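Long-range contacts in putative prolyl-tRNA synthetase (Leishmania major, PDB 5XIL), which probably joins L-proline to tRNA(Pro) at the expense of ATP, releasing AMP and diphosphate, as a class II aminoacyl-tRNA synthetase: residues S290-I295 / G327-C332; P353-L358 / A369-H374. One frame throughout, in Å; residues are numbered along the deposited sequence.

Contact 1 of 2, residues S290-I295 / G327-C332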
loop_
_atom_site.group_PDB
_atom_site.type_symbol
_atom_site.label_atom_id
_atom_site.label_comp_id
_atom_site.label_asym_id
_atom_site.label_seq_id
_atom_site.Cartn_x
_atom_site.Cartn_y
_atom_site.Cartn_z
ATOM N N SER A 290 6.208 11.565 10.067
ATOM C CA SER A 290 7.150 11.210 9.038
ATOM C C SER A 290 8.572 11.483 9.563
ATOM O O SER A 290 9.506 10.706 9.301
ATOM C CB SER A 290 6.905 12.073 7.817
ATOM O OG SER A 290 7.814 11.685 6.855
ATOM N N THR A 291 8.720 12.624 10.209
ATOM C CA THR A 291 9.873 12.929 11.059
ATOM C C THR A 291 9.410 12.941 12.502
ATOM O O THR A 291 8.518 13.676 12.844
ATOM C CB THR A 291 10.531 14.239 10.674
ATOM O OG1 THR A 291 11.013 14.081 9.354
ATOM C CG2 THR A 291 11.703 14.622 11.624
ATOM N N GLN A 292 10.076 12.156 13.348
ATOM C CA GLN A 292 9.710 12.050 14.763
ATOM C C GLN A 292 10.580 13.002 15.615
ATOM O O GLN A 292 10.136 13.541 16.633
ATOM C CB GLN A 292 9.929 10.630 15.188
ATOM C CG GLN A 292 8.876 9.647 14.658
ATOM C CD GLN A 292 9.177 8.221 15.040
ATOM O OE1 GLN A 292 10.308 7.752 14.918
ATOM N NE2 GLN A 292 8.186 7.531 15.570
ATOM N N VAL A 293 11.801 13.195 15.160
ATOM C CA VAL A 293 12.766 14.061 15.873
ATOM C C VAL A 293 13.476 14.939 14.895
ATOM O O VAL A 293 14.050 14.472 13.916
ATOM C CB VAL A 293 13.816 13.235 16.641
ATOM C CG1 VAL A 293 14.805 14.167 17.348
ATOM C CG2 VAL A 293 13.212 12.163 17.517
ATOM N N ILE A 294 13.461 16.239 15.134
ATOM C CA ILE A 294 14.214 17.148 14.339
ATOM C C ILE A 294 15.408 17.647 15.179
ATOM O O ILE A 294 15.245 18.071 16.272
ATOM C CB ILE A 294 13.398 18.320 13.820
ATOM C CG1 ILE A 294 14.158 19.155 12.768
ATOM C CG2 ILE A 294 12.904 19.231 14.919
ATOM C CD1 ILE A 294 14.314 18.462 11.463
ATOM N N ILE A 295 16.561 17.675 14.569
ATOM C CA ILE A 295 17.836 18.129 15.239
ATOM C C ILE A 295 18.256 19.502 14.648
ATOM O O ILE A 295 18.485 19.626 13.457
ATOM C CB ILE A 295 18.940 17.078 15.014
ATOM C CG1 ILE A 295 18.507 15.702 15.496
ATOM C CG2 ILE A 295 20.283 17.524 15.636
ATOM C CD1 ILE A 295 19.328 14.582 14.898
ATOM N N GLY A 327 16.147 3.034 14.902
ATOM C CA GLY A 327 14.736 2.930 14.528
ATOM C C GLY A 327 13.953 4.231 14.633
ATOM O O GLY A 327 12.778 4.231 14.333
ATOM N N VAL A 328 14.577 5.331 15.068
ATOM C CA VAL A 328 13.863 6.596 15.281
ATOM C C VAL A 328 13.977 7.397 14.008
ATOM O O VAL A 328 15.058 7.415 13.405
ATOM C CB VAL A 328 14.544 7.414 16.396
ATOM C CG1 VAL A 328 13.979 8.850 16.454
ATOM C CG2 VAL A 328 14.446 6.649 17.720
ATOM N N ARG A 329 12.882 8.009 13.570
ATOM C CA ARG A 329 12.897 8.809 12.354
ATOM C C ARG A 329 13.416 10.197 12.689
ATOM O O ARG A 329 12.648 11.077 13.078
ATOM C CB ARG A 329 11.494 8.900 11.750
ATOM C CG ARG A 329 10.988 7.593 11.160
ATOM C CD ARG A 329 9.757 7.817 10.297
ATOM N NE ARG A 329 8.556 8.025 11.102
ATOM C CZ ARG A 329 7.994 7.089 11.860
ATOM N NH1 ARG A 329 8.522 5.875 11.919
ATOM N NH2 ARG A 329 6.902 7.367 12.560
ATOM N N ALA A 330 14.722 10.392 12.541
ATOM C CA ALA A 330 15.318 11.680 12.869
ATOM C C ALA A 330 15.825 12.355 11.639
ATOM O O ALA A 330 16.223 11.686 10.690
ATOM C CB ALA A 330 16.473 11.512 13.880
ATOM N N ARG A 331 15.890 13.662 11.685
ATOM C CA ARG A 331 16.574 14.413 10.681
ATOM C C ARG A 331 17.098 15.708 11.213
ATOM O O ARG A 331 16.659 16.154 12.258
ATOM C CB ARG A 331 15.677 14.609 9.491
ATOM C CG ARG A 331 14.478 15.406 9.648
ATOM C CD ARG A 331 14.060 15.848 8.240
ATOM N NE ARG A 331 14.926 16.946 7.833
ATOM C CZ ARG A 331 14.768 17.673 6.737
ATOM N NH1 ARG A 331 13.746 17.430 5.907
ATOM N NH2 ARG A 331 15.642 18.650 6.486
ATOM N N CYS A 332 18.051 16.318 10.480
ATOM C CA CYS A 332 18.525 17.648 10.784
ATOM C C CYS A 332 17.951 18.798 9.973
ATOM O O CYS A 332 17.574 18.635 8.858
ATOM C CB CYS A 332 20.044 17.682 10.596
ATOM S SG CYS A 332 20.828 16.476 11.601
HETATM O O HOH W 1 10.463 5.144 15.284
#
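Strands 293-295 and 330-332 run parallel, their axes 4.6 Å apart at closest approach and inclined by 25°, with Val293, Ile294 and Ile295 in register with Ala330, Arg331 and Cys332. The ladder opens on Arg329 O, which accepts two in-plane bonds, from Gln292 N at 2.8 Å and from Val293 N at 3.1 Å; Arg331 N then gives to Val293 O, and Ile295 N to Arg331 O. Gln292 works from the side-chain end: CG lies anti to its own carbonyl carbon and the chain runs on extended, so that OE1 takes the Arg329 N-H at 2.9 Å in an almost straight bond, 175° at the hydrogen. A water bridges the same OE1 to Gly327 O, the glycine of the Schellman motif that ends helix 306-325. The Gln292 amide also lies over one face of the Arg329 guanidinium, the planes 20° apart and Gln292 CD 3.5 Å from Arg329 NH2. Gln292 NE2, itself a donor, binds Pro286 O, and Arg329 NE binds Ala289 O. On the face of Val293 and Ile295, Val293 CG2 meets Val328 CG1 at 3.6 Å, and Cys332 SG rests against Ile295 CB; helix 306-325 packs on this side, as the crossover of a beta-alpha-beta unit in the anticodon-binding domain. On the other face, Arg331 CG touches both Thr291 CG2 and Ile294 CD1, while the chain, bent at chi3, brings its NH2 to Cys332 O. Gln292 OE1 thus takes the Arg329 N-H as a peptide carbonyl would, extending the ladder just before the strand, and its stacked amide probably helps fix the rotation of the arginine head.

Contact 2 of 2, residues P353-L358 / A369-H374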
loop_
_atom_site.group_PDB
_atom_site.type_symbol
_atom_site.label_atom_id
_atom_site.label_comp_id
_atom_site.label_asym_id
_atom_site.label_seq_id
_atom_site.Cartn_x
_atom_site.Cartn_y
_atom_site.Cartn_z
ATOM N N PRO A 353 7.178 15.642 16.848
ATOM C CA PRO A 353 7.031 15.319 18.259
ATOM C C PRO A 353 8.175 15.838 19.203
ATOM O O PRO A 353 7.891 16.280 20.329
ATOM C CB PRO A 353 7.015 13.811 18.226
ATOM C CG PRO A 353 6.317 13.439 16.979
ATOM C CD PRO A 353 6.730 14.513 16.016
ATOM N N LEU A 354 9.426 15.739 18.742
ATOM C CA LEU A 354 10.577 16.092 19.598
ATOM C C LEU A 354 11.517 16.955 18.827
ATOM O O LEU A 354 11.777 16.724 17.610
ATOM C CB LEU A 354 11.316 14.848 20.045
ATOM C CG LEU A 354 10.624 13.847 20.956
ATOM C CD1 LEU A 354 11.449 12.622 21.213
ATOM C CD2 LEU A 354 10.146 14.533 22.214
ATOM N N ARG A 355 12.042 17.984 19.476
ATOM C CA ARG A 355 13.058 18.774 18.899
ATOM C C ARG A 355 14.330 18.668 19.796
ATOM O O ARG A 355 14.217 18.797 20.998
ATOM C CB ARG A 355 12.672 20.213 18.853
ATOM C CG ARG A 355 13.864 21.124 18.490
ATOM C CD ARG A 355 13.483 22.584 18.408
ATOM N NE ARG A 355 13.201 23.230 19.683
ATOM C CZ ARG A 355 12.073 23.866 19.969
ATOM N NH1 ARG A 355 11.037 23.858 19.118
ATOM N NH2 ARG A 355 11.942 24.465 21.155
ATOM N N VAL A 356 15.463 18.407 19.169
ATOM C CA VAL A 356 16.773 18.336 19.839
ATOM C C VAL A 356 17.506 19.591 19.422
ATOM O O VAL A 356 17.677 19.829 18.251
ATOM C CB VAL A 356 17.614 17.091 19.449
ATOM C CG1 VAL A 356 19.052 17.263 20.016
ATOM C CG2 VAL A 356 17.039 15.809 19.930
ATOM N N GLU A 357 17.899 20.388 20.399
ATOM C CA GLU A 357 18.646 21.601 20.205
ATOM C C GLU A 357 20.083 21.262 20.625
ATOM O O GLU A 357 20.290 20.852 21.772
ATOM C CB GLU A 357 18.064 22.697 21.103
ATOM C CG GLU A 357 16.557 22.870 20.996
ATOM C CD GLU A 357 15.909 23.772 22.048
ATOM O OE1 GLU A 357 16.656 24.449 22.812
ATOM O OE2 GLU A 357 14.649 23.823 22.115
ATOM N N LEU A 358 21.010 21.292 19.676
ATOM C CA LEU A 358 22.359 20.764 19.877
ATOM C C LEU A 358 23.305 21.977 19.747
ATOM O O LEU A 358 23.494 22.585 18.666
ATOM C CB LEU A 358 22.676 19.679 18.883
ATOM C CG LEU A 358 23.709 18.633 19.239
ATOM C CD1 LEU A 358 23.922 17.632 18.136
ATOM C CD2 LEU A 358 25.053 19.231 19.510
ATOM N N ALA A 369 19.452 18.620 24.713
ATOM C CA ALA A 369 18.305 19.349 25.156
ATOM C C ALA A 369 17.120 19.019 24.233
ATOM O O ALA A 369 17.182 19.312 23.054
ATOM C CB ALA A 369 18.576 20.827 25.071
ATOM N N VAL A 370 16.064 18.489 24.800
ATOM C CA VAL A 370 14.944 17.943 24.041
ATOM C C VAL A 370 13.713 18.708 24.446
ATOM O O VAL A 370 13.425 18.835 25.603
ATOM C CB VAL A 370 14.742 16.468 24.341
ATOM C CG1 VAL A 370 13.554 15.905 23.529
ATOM C CG2 VAL A 370 15.979 15.701 24.024
ATOM N N ALA A 371 13.045 19.288 23.467
ATOM C CA ALA A 371 11.829 20.009 23.687
ATOM C C ALA A 371 10.688 19.127 23.171
ATOM O O ALA A 371 10.723 18.741 21.975
ATOM C CB ALA A 371 11.886 21.270 22.843
ATOM N N VAL A 372 9.730 18.791 24.043
ATOM C CA VAL A 372 8.572 17.959 23.698
ATOM C C VAL A 372 7.415 18.818 23.193
ATOM O O VAL A 372 6.949 19.746 23.887
ATOM C CB VAL A 372 8.090 17.187 24.932
ATOM C CG1 VAL A 372 7.001 16.251 24.585
ATOM C CG2 VAL A 372 9.250 16.455 25.564
ATOM N N ARG A 373 7.016 18.606 21.937
ATOM C CA ARG A 373 6.061 19.451 21.297
ATOM C C ARG A 373 4.647 19.485 21.977
ATOM O O ARG A 373 4.057 20.576 22.155
ATOM C CB ARG A 373 5.909 19.067 19.842
ATOM C CG ARG A 373 4.832 19.848 19.063
ATOM C CD ARG A 373 5.079 21.315 18.910
ATOM N NE ARG A 373 4.001 21.954 18.172
ATOM C CZ ARG A 373 2.874 22.384 18.689
ATOM N NH1 ARG A 373 2.658 22.373 20.019
ATOM N NH2 ARG A 373 1.982 22.879 17.882
ATOM N N HIS A 374 4.106 18.363 22.339
ATOM C CA HIS A 374 2.722 18.371 22.816
ATOM C C HIS A 374 2.612 19.110 24.153
ATOM O O HIS A 374 1.667 19.795 24.343
ATOM C CB HIS A 374 2.139 16.964 22.880
ATOM C CG HIS A 374 2.654 16.141 24.009
ATOM N ND1 HIS A 374 1.972 16.015 25.195
ATOM C CD2 HIS A 374 3.788 15.412 24.142
ATOM C CE1 HIS A 374 2.653 15.221 25.999
ATOM N NE2 HIS A 374 3.767 14.861 25.391
HETATM O O HOH W 2 5.209 15.853 21.305
#
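Within the two strands, two nitrogens of Arg355, NE and NH2, grip Glu357 OE2, each 2.9 Å from it and with the oxygen in the guanidinium plane. The grip is side-on: OE2 offers its anti lone pair to NE, whereas NH2 arrives nearly along the C-O axis. A bend in the arginine (chi3 72°) swings its head alongside the strand toward Glu357, whose chain stays extended beyond CG. Glu357 OE1 forms a further salt bridge with Arg378, so the carboxylate has two arginine partners, which would be expected to favour its ionised form. Ala371 CB packs over one guanidinium face, 3.6 Å from Arg355 NH2 and 3.8 Å from Glu357 OE2; Phe344 adds a cation-pi contact to Arg355.

The two backbones are antiparallel, at 153°. Arg355 and Ala371 form a hydrogen-bonded pair through both N-H groups, Ala371 N lying 2.8 Å from Arg355 O, and Glu357 N reaches Ala369 O nearly along the C=O axis. At the far end Arg373 N meets Pro353 O from 33° above the carbonyl plane, and a water links that oxygen to His374 N. Leu354 and Val356 face Val372 and Val370 in non-hydrogen-bonded pairs; Leu354 CD2 touches Val370 CG1 at 3.9 Å and Val372 CG2 at 4.0 Å. Leu395 of helix 387-412 packs on Leu354 and Leu319 of helix 306-325 on Val356, the aliphatic face thus turning to these two helices. Such a two-sided antiparallel pair, with a salt bridge and two alanines on one face and aliphatic side chains on the other, belongs to the mixed five-stranded sheet of the class IIa anticodon-binding domain.

From the N terminus, the chain lays down strand 293-297, crosses over through helix 306-325 and returns as strand 330-332, which closes contact 1. It then passes through helix 340-350 to strand 354-358, and helix 360-365 leads into strand 367-372, closing contact 2 by a shorter loop. The two contacts therefore follow one another in series, neither crossing the other, with centres about 11 Å apart. Strands 293-297 and 354-358 are parallel neighbours, joined by probable hydrogen bonds from Ile294 N to Leu354 O and from Val356 N to Ile294 O. Each contact pairs two strands, and this pairing joins them into one sheet of four adjacent strands, to which strand 378-382 adds the fifth.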